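Local coordinates for putative metal binding protein (Coccidioides immitis, PDB 3CVG), which is of unconfirmed function but probably captures a small ligand or metal ion between two lobes, as periplasmic binding proteins do, at residues Y101-F107 with L233-H238; F129-H133 with L163-Q169; R146-D152 with W179-T185. The contacts are given in a common frame with arbitrary orientation. Residues are numbered along the deposited sequence.

Contact 1: residues Y101-F107 with L233-H238; sequences YAFRDHF and LLNPAH
A classic beta bulge interrupts this antiparallel strand pair: Ala102 and Phe103 both face Ala237, and Ala237 O accepts from Ala102 N at 2.9 Å and weakly from Phe103 N at 3.4 Å. Ala102 makes the kink with phi/psi of -94/-54°; the other residues of 101-107 are extended. The axes of these short segments approach to 4.5 Å, with N-to-C directions at 150°. Before the bulge Tyr101 is the non-hydrogen-bonded partner of His238. After it Phe103-Ala237 and Asp105-Asn235 are hydrogen-bonded pairs, Arg104-Pro236 and His106-Leu234 non-hydrogen-bonded ones. Ala237 N to Phe103 O, Asp105 N to Asn235 O, Asn235 N to Asp105 O and Phe107 N to Leu233 O are all 2.9 Å. On one face the Tyr101 ring (chi1 t) makes an offset stack with His238 (chi1 m), centroids 4.4 Å apart and planes at 28°, while Tyr101 OH reaches Pro236 CB at 3.2 Å. On the other, Ala237 CB sits over the Phe103 ring (chi1 p), 3.5 Å from its centroid, and Ile79 of strand 77-80 touches both residues. Strands 100-111 and 234-241 pass near the centre of the chain, consistent with the hinge strands that link the two lobes of periplasmic binding proteins. With both side chains t at chi1, Asn235 ND2 donates to Asp105 OD2 at 3.0 Å, so the buried carboxylate gains a polar partner within the pair.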
loop_
_atom_site.group_PDB
_atom_site.type_symbol
_atom_site.label_atom_id
_atom_site.label_comp_id
_atom_site.label_asym_id
_atom_site.label_seq_id
_atom_site.Cartn_x
_atom_site.Cartn_y
_atom_site.Cartn_z
ATOM N N TYR A 101 10.634 -8.399 -6.285
ATOM C CA TYR A 101 9.183 -8.229 -6.350
ATOM C C TYR A 101 8.605 -9.195 -5.320
ATOM O O TYR A 101 8.744 -10.406 -5.466
ATOM C CB TYR A 101 8.662 -8.587 -7.748
ATOM C CG TYR A 101 7.419 -7.826 -8.181
ATOM C CD1 TYR A 101 6.393 -7.529 -7.273
ATOM C CD2 TYR A 101 7.253 -7.425 -9.509
ATOM C CE1 TYR A 101 5.236 -6.845 -7.683
ATOM C CE2 TYR A 101 6.104 -6.749 -9.925
ATOM C CZ TYR A 101 5.099 -6.462 -9.008
ATOM O OH TYR A 101 3.970 -5.776 -9.417
ATOM N N ALA A 102 7.954 -8.660 -4.290
ATOM C CA ALA A 102 7.393 -9.480 -3.209
ATOM C C ALA A 102 5.925 -9.876 -3.368
ATOM O O ALA A 102 5.576 -11.054 -3.270
ATOM C CB ALA A 102 7.583 -8.763 -1.876
ATOM N N PHE A 103 5.061 -8.889 -3.576
ATOM C CA PHE A 103 3.645 -9.164 -3.747
ATOM C C PHE A 103 2.933 -7.975 -4.378
ATOM O O PHE A 103 3.533 -6.918 -4.581
ATOM C CB PHE A 103 3.002 -9.550 -2.402
ATOM C CG PHE A 103 3.063 -8.474 -1.351
ATOM C CD1 PHE A 103 2.089 -7.479 -1.292
ATOM C CD2 PHE A 103 4.087 -8.464 -0.407
ATOM C CE1 PHE A 103 2.136 -6.495 -0.313
ATOM C CE2 PHE A 103 4.143 -7.481 0.580
ATOM C CZ PHE A 103 3.162 -6.496 0.625
ATOM N N ARG A 104 1.660 -8.164 -4.706
ATOM C CA ARG A 104 0.872 -7.110 -5.332
ATOM C C ARG A 104 -0.359 -6.742 -4.502
ATOM O O ARG A 104 -1.225 -7.581 -4.232
ATOM C CB ARG A 104 0.458 -7.538 -6.749
ATOM C CG ARG A 104 1.625 -7.540 -7.765
ATOM C CD ARG A 104 1.250 -8.157 -9.131
ATOM N NE ARG A 104 1.073 -9.612 -9.055
ATOM C CZ ARG A 104 0.834 -10.404 -10.101
ATOM N NH1 ARG A 104 0.737 -9.900 -11.326
ATOM N NH2 ARG A 104 0.684 -11.711 -9.922
ATOM N N ASP A 105 -0.408 -5.480 -4.085
ATOM C CA ASP A 105 -1.527 -4.963 -3.311
ATOM C C ASP A 105 -2.390 -4.188 -4.304
ATOM O O ASP A 105 -1.985 -3.984 -5.451
ATOM C CB ASP A 105 -1.007 -4.056 -2.190
ATOM C CG ASP A 105 -2.126 -3.472 -1.335
ATOM O OD1 ASP A 105 -3.208 -4.091 -1.246
ATOM O OD2 ASP A 105 -1.909 -2.399 -0.734
ATOM N N HIS A 106 -3.575 -3.759 -3.888
ATOM C CA HIS A 106 -4.447 -3.042 -4.807
ATOM C C HIS A 106 -5.166 -1.861 -4.162
ATOM O O HIS A 106 -5.637 -1.951 -3.030
ATOM C CB HIS A 106 -5.482 -4.002 -5.406
ATOM C CG HIS A 106 -4.886 -5.267 -5.950
ATOM N ND1 HIS A 106 -4.607 -6.360 -5.156
ATOM C CD2 HIS A 106 -4.452 -5.586 -7.195
ATOM C CE1 HIS A 106 -4.026 -7.295 -5.886
ATOM N NE2 HIS A 106 -3.919 -6.850 -7.126
ATOM N N PHE A 107 -5.222 -0.749 -4.888
ATOM C CA PHE A 107 -5.917 0.448 -4.417
ATOM C C PHE A 107 -7.337 0.376 -4.993
ATOM O O PHE A 107 -7.598 -0.388 -5.927
ATOM C CB PHE A 107 -5.237 1.721 -4.956
ATOM C CG PHE A 107 -3.916 2.052 -4.295
ATOM C CD1 PHE A 107 -3.867 2.471 -2.969
ATOM C CD2 PHE A 107 -2.723 1.982 -5.019
ATOM C CE1 PHE A 107 -2.650 2.824 -2.370
ATOM C CE2 PHE A 107 -1.503 2.330 -4.431
ATOM C CZ PHE A 107 -1.468 2.753 -3.102
ATOM N N LEU A 233 -4.014 1.717 -10.384
ATOM C CA LEU A 233 -4.400 1.285 -9.051
ATOM C C LEU A 233 -3.672 0.043 -8.529
ATOM O O LEU A 233 -4.032 -0.493 -7.485
ATOM C CB LEU A 233 -5.923 1.090 -8.977
ATOM C CG LEU A 233 -6.814 2.318 -9.230
ATOM C CD1 LEU A 233 -8.260 2.005 -8.807
ATOM C CD2 LEU A 233 -6.297 3.516 -8.434
ATOM N N LEU A 234 -2.651 -0.416 -9.249
ATOM C CA LEU A 234 -1.882 -1.570 -8.785
ATOM C C LEU A 234 -0.870 -1.036 -7.775
ATOM O O LEU A 234 -0.262 0.008 -8.009
ATOM C CB LEU A 234 -1.138 -2.239 -9.952
ATOM C CG LEU A 234 -0.133 -3.333 -9.546
ATOM C CD1 LEU A 234 -0.874 -4.517 -8.949
ATOM C CD2 LEU A 234 0.683 -3.773 -10.766
ATOM N N ASN A 235 -0.687 -1.735 -6.659
ATOM C CA ASN A 235 0.258 -1.283 -5.640
ATOM C C ASN A 235 1.322 -2.346 -5.391
ATOM O O ASN A 235 1.242 -3.123 -4.444
ATOM C CB ASN A 235 -0.478 -0.952 -4.336
ATOM C CG ASN A 235 0.440 -0.361 -3.277
ATOM O OD1 ASN A 235 1.385 0.356 -3.593
ATOM N ND2 ASN A 235 0.148 -0.642 -2.009
ATOM N N PRO A 236 2.345 -2.384 -6.251
ATOM C CA PRO A 236 3.426 -3.364 -6.117
ATOM C C PRO A 236 4.321 -3.143 -4.907
ATOM O O PRO A 236 4.644 -2.008 -4.547
ATOM C CB PRO A 236 4.181 -3.222 -7.438
ATOM C CG PRO A 236 4.018 -1.762 -7.750
ATOM C CD PRO A 236 2.552 -1.522 -7.427
ATOM N N ALA A 237 4.723 -4.248 -4.289
ATOM C CA ALA A 237 5.592 -4.216 -3.125
ATOM C C ALA A 237 6.885 -4.935 -3.471
ATOM O O ALA A 237 6.855 -6.044 -4.008
ATOM C CB ALA A 237 4.911 -4.903 -1.940
ATOM N N HIS A 238 8.013 -4.288 -3.188
ATOM C CA HIS A 238 9.327 -4.857 -3.455
ATOM C C HIS A 238 10.147 -4.891 -2.170
ATOM O O HIS A 238 9.932 -4.081 -1.258
ATOM C CB HIS A 238 10.099 -4.023 -4.490
ATOM C CG HIS A 238 9.665 -4.239 -5.903
ATOM N ND1 HIS A 238 8.511 -3.687 -6.422
ATOM C CD2 HIS A 238 10.235 -4.937 -6.914
ATOM C CE1 HIS A 238 8.393 -4.037 -7.693
ATOM N NE2 HIS A 238 9.425 -4.796 -8.013
#

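Contact 2: residues F129-H133 with L163-Q169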
loop_
_atom_site.group_PDB
_atom_site.type_symbol
_atom_site.label_atom_id
_atom_site.label_comp_id
_atom_site.label_asym_id
_atom_site.label_seq_id
_atom_site.Cartn_x
_atom_site.Cartn_y
_atom_site.Cartn_z
ATOM N N PHE A 129 -11.752 10.618 -12.258
ATOM C CA PHE A 129 -11.210 11.767 -11.550
ATOM C C PHE A 129 -11.630 13.057 -12.247
ATOM O O PHE A 129 -11.977 14.031 -11.590
ATOM C CB PHE A 129 -9.682 11.665 -11.453
ATOM C CG PHE A 129 -9.218 10.928 -10.228
ATOM C CD1 PHE A 129 -9.453 9.561 -10.091
ATOM C CD2 PHE A 129 -8.627 11.618 -9.169
ATOM C CE1 PHE A 129 -9.113 8.891 -8.914
ATOM C CE2 PHE A 129 -8.286 10.953 -7.986
ATOM C CZ PHE A 129 -8.531 9.593 -7.862
ATOM N N SER A 130 -11.620 13.056 -13.576
ATOM C CA SER A 130 -12.040 14.232 -14.335
ATOM C C SER A 130 -13.504 14.556 -14.022
ATOM O O SER A 130 -13.878 15.720 -13.842
ATOM C CB SER A 130 -11.885 13.978 -15.837
ATOM O OG SER A 130 -12.501 15.012 -16.594
ATOM N N LYS A 131 -14.326 13.515 -13.954
ATOM C CA LYS A 131 -15.750 13.666 -13.669
ATOM C C LYS A 131 -15.996 14.205 -12.254
ATOM O O LYS A 131 -16.830 15.092 -12.059
ATOM C CB LYS A 131 -16.456 12.315 -13.840
ATOM C CG LYS A 131 -17.874 12.415 -14.373
ATOM C CD LYS A 131 -18.361 11.050 -14.849
ATOM C CE LYS A 131 -19.712 11.132 -15.539
ATOM N NZ LYS A 131 -20.080 9.827 -16.162
HETATM N N MSE A 132 -15.290 13.661 -11.266
HETATM C CA MSE A 132 -15.449 14.135 -9.896
HETATM C C MSE A 132 -15.088 15.614 -9.809
HETATM O O MSE A 132 -15.819 16.402 -9.209
HETATM C CB MSE A 132 -14.563 13.333 -8.930
HETATM C CG MSE A 132 -15.132 11.966 -8.517
HETATM SE SE MSE A 132 -14.035 11.002 -7.209
HETATM C CE MSE A 132 -13.908 12.383 -5.867
ATOM N N HIS A 133 -13.965 15.985 -10.411
ATOM C CA HIS A 133 -13.514 17.373 -10.391
ATOM C C HIS A 133 -14.580 18.342 -10.895
ATOM O O HIS A 133 -14.936 19.290 -10.197
ATOM C CB HIS A 133 -12.236 17.543 -11.226
ATOM C CG HIS A 133 -11.864 18.972 -11.477
ATOM N ND1 HIS A 133 -12.406 19.713 -12.506
ATOM C CD2 HIS A 133 -11.025 19.808 -10.816
ATOM C CE1 HIS A 133 -11.916 20.940 -12.470
ATOM N NE2 HIS A 133 -11.078 21.024 -11.455
ATOM N N LEU A 163 -3.037 10.728 -9.261
ATOM C CA LEU A 163 -4.224 10.662 -10.117
ATOM C C LEU A 163 -4.753 12.058 -10.460
ATOM O O LEU A 163 -5.093 12.334 -11.607
ATOM C CB LEU A 163 -5.304 9.803 -9.437
ATOM C CG LEU A 163 -4.921 8.322 -9.356
ATOM C CD1 LEU A 163 -5.917 7.571 -8.498
ATOM C CD2 LEU A 163 -4.874 7.753 -10.761
ATOM N N TRP A 164 -4.816 12.950 -9.476
ATOM C CA TRP A 164 -5.277 14.318 -9.748
ATOM C C TRP A 164 -4.365 15.017 -10.760
ATOM O O TRP A 164 -4.834 15.628 -11.734
ATOM C CB TRP A 164 -5.333 15.133 -8.449
ATOM C CG TRP A 164 -6.477 14.717 -7.557
ATOM C CD1 TRP A 164 -6.396 14.149 -6.323
ATOM C CD2 TRP A 164 -7.869 14.791 -7.876
ATOM N NE1 TRP A 164 -7.656 13.859 -5.847
ATOM C CE2 TRP A 164 -8.580 14.245 -6.784
ATOM C CE3 TRP A 164 -8.587 15.262 -8.982
ATOM C CZ2 TRP A 164 -9.972 14.158 -6.764
ATOM C CZ3 TRP A 164 -9.976 15.171 -8.963
ATOM C CH2 TRP A 164 -10.650 14.624 -7.862
ATOM N N LEU A 165 -3.060 14.928 -10.533
ATOM C CA LEU A 165 -2.105 15.548 -11.442
ATOM C C LEU A 165 -2.220 14.962 -12.849
ATOM O O LEU A 165 -2.030 15.683 -13.825
ATOM C CB LEU A 165 -0.671 15.374 -10.930
ATOM C CG LEU A 165 -0.284 16.125 -9.641
ATOM C CD1 LEU A 165 1.166 15.858 -9.341
ATOM C CD2 LEU A 165 -0.504 17.623 -9.796
ATOM N N SER A 166 -2.541 13.669 -12.954
ATOM C CA SER A 166 -2.664 13.010 -14.262
ATOM C C SER A 166 -3.727 13.667 -15.148
ATOM O O SER A 166 -3.668 13.565 -16.376
ATOM C CB SER A 166 -2.984 11.509 -14.103
ATOM O OG SER A 166 -4.326 11.296 -13.685
ATOM N N ILE A 167 -4.702 14.332 -14.536
ATOM C CA ILE A 167 -5.725 15.019 -15.315
ATOM C C ILE A 167 -5.538 16.541 -15.286
ATOM O O ILE A 167 -6.465 17.295 -15.576
ATOM C CB ILE A 167 -7.151 14.670 -14.846
ATOM C CG1 ILE A 167 -7.359 15.101 -13.396
ATOM C CG2 ILE A 167 -7.403 13.167 -15.036
ATOM C CD1 ILE A 167 -8.808 15.111 -12.982
ATOM N N GLY A 168 -4.331 16.978 -14.926
ATOM C CA GLY A 168 -4.016 18.398 -14.890
ATOM C C GLY A 168 -4.587 19.232 -13.758
ATOM O O GLY A 168 -4.720 20.451 -13.903
ATOM N N GLN A 169 -4.913 18.601 -12.634
ATOM C CA GLN A 169 -5.467 19.334 -11.495
ATOM C C GLN A 169 -4.552 19.297 -10.269
ATOM O O GLN A 169 -3.847 18.308 -10.035
ATOM C CB GLN A 169 -6.831 18.760 -11.096
ATOM C CG GLN A 169 -7.887 18.745 -12.195
ATOM C CD GLN A 169 -8.173 20.121 -12.749
ATOM O OE1 GLN A 169 -8.183 21.108 -12.013
ATOM N NE2 GLN A 169 -8.423 20.194 -14.051
#
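Phe129 pushes its ring edge against the face of the Trp164 indole, an edge-to-face pair with 4.6 Å between the Phe129 centroid and that of the six-membered indole ring and 68° between the planes. Phe129 CD2 and Trp164 CD2 are 3.5 Å apart. One face of the same phenyl ring is covered by Leu163: its CB lies 3.6 Å from the ring centroid in a CH-pi contact, and Leu163 CD1 comes within 3.4 Å of Phe129 CZ. Ile167 extends the apolar surface toward the helix backbone, its CD1 3.6 Å from Phe129 C and 3.5 Å from Ser130 N. Here helix 125-138 packs beside the C-terminal end of helix 155-166, both lying against strand 200-204 in an alpha/beta lobe of the periplasmic binding protein type; Ile202 of that strand touches Phe129 and Leu163. The second helix ends in a Schellman motif, with Gln169 N bonded to Trp164 O at 3.1 Å and Gly168 N to Leu165 O at 2.9 Å. Gly168, at positive phi, is the C-prime residue, and the chain turns there so that the CA-to-CB bond of Gln169 points toward helix 125-138. Gln169 CD lies over one face of the His133 ring; His133 NE2 and Gln169 OE1 are 2.9 Å apart, but the angle is too poor for a hydrogen bond. His133 CB approaches the indole edge at Trp164 CZ3, 4.0 Å away.

Contact 3: residues R146-D152 with W179-T185; sequences RFLSRYD and WYHQYIT
The two parallel strands of a beta-alpha-beta unit, 147-149 and 180-182, lie side by side, with helix 155-166 in the connection between them. The axes of these short strands approach to 4.6 Å, with their N-to-C directions at 35°. All extended, Phe147 pairs with Tyr180, Leu148 with His181 and Ser149 with Gln182; Tyr151, left-handed at phi/psi 40/49°, turns the chain after the first strand. Trp179 O accepts from Phe147 N at 3.0 Å. Tyr180 (chi1 t) lies on the Phe147 and Ser149 face, its CE1 3.9 Å from Phe147 CD2; its hydroxyl bonds to Glu160 of the intervening helix, as does that of Ser149. His181, on the Leu148 face, donates from its N to Phe147 O at 2.8 Å and accepts from Ser149 N on its O at 2.7 Å. Gln182 (chi1 m) lays CG over the Tyr151 ring, 3.9 Å from the centroid. Beyond the strand, Tyr183 N donates to Ser149 O at 3.0 Å. Ile184 CG1 meets Tyr151 CB at 4.3 Å. Thr185 O accepts from Arg150 NE at 3.2 Å. The nearest approach of the Arg150 side chain to a bound calcium ion is about 3 Å, and Arg150 NH2 forms a 2.9 Å salt bridge with Asp152 OD2.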
loop_
_atom_site.group_PDB
_atom_site.type_symbol
_atom_site.label_atom_id
_atom_site.label_comp_id
_atom_site.label_asym_id
_atom_site.label_seq_id
_atom_site.Cartn_x
_atom_site.Cartn_y
_atom_site.Cartn_z
ATOM N N ARG A 146 -17.275 15.438 -2.816
ATOM C CA ARG A 146 -16.076 15.733 -2.034
ATOM C C ARG A 146 -15.133 14.521 -2.097
ATOM O O ARG A 146 -15.582 13.383 -2.254
ATOM C CB ARG A 146 -16.451 16.068 -0.581
ATOM C CG ARG A 146 -17.224 17.400 -0.439
ATOM C CD ARG A 146 -17.747 17.607 0.973
ATOM N NE ARG A 146 -16.678 17.610 1.972
ATOM C CZ ARG A 146 -15.829 18.617 2.157
ATOM N NH1 ARG A 146 -15.918 19.713 1.411
ATOM N NH2 ARG A 146 -14.903 18.534 3.099
ATOM N N PHE A 147 -13.829 14.774 -2.004
ATOM C CA PHE A 147 -12.824 13.711 -2.061
ATOM C C PHE A 147 -11.955 13.757 -0.809
ATOM O O PHE A 147 -11.366 14.800 -0.510
ATOM C CB PHE A 147 -11.929 13.897 -3.290
ATOM C CG PHE A 147 -10.888 12.835 -3.435
ATOM C CD1 PHE A 147 -11.173 11.653 -4.107
ATOM C CD2 PHE A 147 -9.634 12.991 -2.852
ATOM C CE1 PHE A 147 -10.225 10.644 -4.200
ATOM C CE2 PHE A 147 -8.681 11.978 -2.944
ATOM C CZ PHE A 147 -8.985 10.809 -3.621
ATOM N N LEU A 148 -11.860 12.631 -0.100
ATOM C CA LEU A 148 -11.064 12.562 1.128
ATOM C C LEU A 148 -9.617 12.130 0.902
ATOM O O LEU A 148 -9.339 11.046 0.377
ATOM C CB LEU A 148 -11.720 11.620 2.154
ATOM C CG LEU A 148 -11.200 11.653 3.606
ATOM C CD1 LEU A 148 -12.313 11.211 4.541
ATOM C CD2 LEU A 148 -9.957 10.762 3.799
ATOM N N SER A 149 -8.698 12.993 1.310
ATOM C CA SER A 149 -7.272 12.729 1.188
ATOM C C SER A 149 -6.646 12.602 2.574
ATOM O O SER A 149 -6.879 13.436 3.454
ATOM C CB SER A 149 -6.587 13.860 0.406
ATOM O OG SER A 149 -5.174 13.813 0.541
ATOM N N ARG A 150 -5.860 11.551 2.777
ATOM C CA ARG A 150 -5.184 11.365 4.055
ATOM C C ARG A 150 -4.081 12.419 4.237
ATOM O O ARG A 150 -3.613 12.644 5.357
ATOM C CB ARG A 150 -4.638 9.944 4.160
ATOM C CG ARG A 150 -5.746 8.927 4.467
ATOM C CD ARG A 150 -5.252 7.495 4.357
ATOM N NE ARG A 150 -4.060 7.275 5.166
ATOM C CZ ARG A 150 -3.146 6.350 4.902
ATOM N NH1 ARG A 150 -3.291 5.554 3.850
ATOM N NH2 ARG A 150 -2.076 6.234 5.679
ATOM N N TYR A 151 -3.666 13.044 3.130
ATOM C CA TYR A 151 -2.685 14.147 3.145
ATOM C C TYR A 151 -1.560 13.891 4.146
ATOM O O TYR A 151 -1.214 14.770 4.951
ATOM C CB TYR A 151 -3.436 15.440 3.531
ATOM C CG TYR A 151 -2.952 16.709 2.850
ATOM C CD1 TYR A 151 -3.061 16.865 1.474
ATOM C CD2 TYR A 151 -2.399 17.757 3.590
ATOM C CE1 TYR A 151 -2.631 18.026 0.843
ATOM C CE2 TYR A 151 -1.974 18.922 2.972
ATOM C CZ TYR A 151 -2.093 19.051 1.602
ATOM O OH TYR A 151 -1.709 20.219 0.990
ATOM N N ASP A 152 -0.978 12.698 4.083
ATOM C CA ASP A 152 0.043 12.295 5.045
ATOM C C ASP A 152 1.314 11.698 4.439
ATOM O O ASP A 152 2.046 10.997 5.136
ATOM C CB ASP A 152 -0.581 11.272 5.997
ATOM C CG ASP A 152 -1.048 10.028 5.261
ATOM O OD1 ASP A 152 -0.963 10.029 4.013
ATOM O OD2 ASP A 152 -1.502 9.057 5.901
ATOM N N TRP A 179 -13.435 21.202 -1.747
ATOM C CA TRP A 179 -13.999 19.849 -1.755
ATOM C C TRP A 179 -12.893 18.783 -1.560
ATOM O O TRP A 179 -13.182 17.590 -1.386
ATOM C CB TRP A 179 -14.741 19.581 -3.068
ATOM C CG TRP A 179 -14.003 20.015 -4.312
ATOM C CD1 TRP A 179 -14.139 21.202 -4.967
ATOM C CD2 TRP A 179 -13.045 19.254 -5.056
ATOM N NE1 TRP A 179 -13.330 21.228 -6.080
ATOM C CE2 TRP A 179 -12.647 20.044 -6.160
ATOM C CE3 TRP A 179 -12.481 17.982 -4.901
ATOM C CZ2 TRP A 179 -11.713 19.603 -7.103
ATOM C CZ3 TRP A 179 -11.550 17.541 -5.837
ATOM C CH2 TRP A 179 -11.176 18.349 -6.925
ATOM N N TYR A 180 -11.632 19.214 -1.609
ATOM C CA TYR A 180 -10.496 18.310 -1.409
ATOM C C TYR A 180 -10.344 18.293 0.106
ATOM O O TYR A 180 -9.747 19.198 0.703
ATOM C CB TYR A 180 -9.237 18.865 -2.088
ATOM C CG TYR A 180 -8.055 17.909 -2.099
ATOM C CD1 TYR A 180 -8.062 16.752 -2.891
ATOM C CD2 TYR A 180 -6.918 18.174 -1.338
ATOM C CE1 TYR A 180 -6.954 15.887 -2.921
ATOM C CE2 TYR A 180 -5.815 17.319 -1.359
ATOM C CZ TYR A 180 -5.835 16.180 -2.152
ATOM O OH TYR A 180 -4.732 15.341 -2.173
ATOM N N HIS A 181 -10.907 17.252 0.710
ATOM C CA HIS A 181 -10.959 17.079 2.152
ATOM C C HIS A 181 -9.785 16.363 2.805
ATOM O O HIS A 181 -9.558 15.168 2.584
ATOM C CB HIS A 181 -12.262 16.348 2.503
ATOM C CG HIS A 181 -12.454 16.109 3.971
ATOM N ND1 HIS A 181 -13.253 15.093 4.456
ATOM C CD2 HIS A 181 -11.951 16.741 5.053
ATOM C CE1 HIS A 181 -13.224 15.110 5.779
ATOM N NE2 HIS A 181 -12.442 16.101 6.167
ATOM N N GLN A 182 -9.059 17.116 3.624
ATOM C CA GLN A 182 -7.910 16.609 4.352
ATOM C C GLN A 182 -8.356 16.001 5.668
ATOM O O GLN A 182 -8.807 16.714 6.564
ATOM C CB GLN A 182 -6.919 17.745 4.640
ATOM C CG GLN A 182 -6.212 18.300 3.409
ATOM C CD GLN A 182 -5.274 19.455 3.751
ATOM O OE1 GLN A 182 -4.724 19.528 4.855
ATOM N NE2 GLN A 182 -5.073 20.347 2.796
ATOM N N TYR A 183 -8.232 14.686 5.786
ATOM C CA TYR A 183 -8.594 13.989 7.020
ATOM C C TYR A 183 -7.351 13.144 7.309
ATOM O O TYR A 183 -7.207 12.026 6.802
ATOM C CB TYR A 183 -9.816 13.104 6.782
ATOM C CG TYR A 183 -10.352 12.459 8.038
ATOM C CD1 TYR A 183 -11.068 13.203 8.987
ATOM C CD2 TYR A 183 -10.127 11.107 8.296
ATOM C CE1 TYR A 183 -11.545 12.603 10.169
ATOM C CE2 TYR A 183 -10.598 10.503 9.470
ATOM C CZ TYR A 183 -11.303 11.254 10.397
ATOM O OH TYR A 183 -11.766 10.651 11.548
ATOM N N ILE A 184 -6.458 13.702 8.117
ATOM C CA ILE A 184 -5.176 13.083 8.413
ATOM C C ILE A 184 -5.189 12.028 9.501
ATOM O O ILE A 184 -5.013 12.331 10.684
ATOM C CB ILE A 184 -4.150 14.186 8.750
ATOM C CG1 ILE A 184 -4.280 15.318 7.718
ATOM C CG2 ILE A 184 -2.738 13.611 8.737
ATOM C CD1 ILE A 184 -3.545 16.604 8.078
ATOM N N THR A 185 -5.379 10.781 9.082
ATOM C CA THR A 185 -5.427 9.646 10.002
ATOM C C THR A 185 -4.933 8.378 9.303
ATOM O O THR A 185 -4.565 8.414 8.130
ATOM C CB THR A 185 -6.868 9.362 10.461
ATOM O OG1 THR A 185 -7.658 9.014 9.315
ATOM C CG2 THR A 185 -7.475 10.577 11.148
#

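Contact 1 closes the longest loop of the three, and contacts 2 and 3 are nested within it with their segments alternating: 129-133, 146-152, 163-169, 179-185. The centre of contact 1 is about 7 Å from that of the chain, those of contacts 2 and 3 about 21 and 17 Å. Contact 1 lies about 23 Å from each of the others, centre to centre, yet Leu233 CD2 touches Leu163 CD1 of contact 2 at 4.1 Å. Contacts 1 and 3 reach the same mixed sheet, strand 200-204 pairing with both 100-111 and 147-149. Contacts 2 and 3, centres about 15 Å apart, share a core around Trp164, building one lobe, consistent with a two-lobed binding protein.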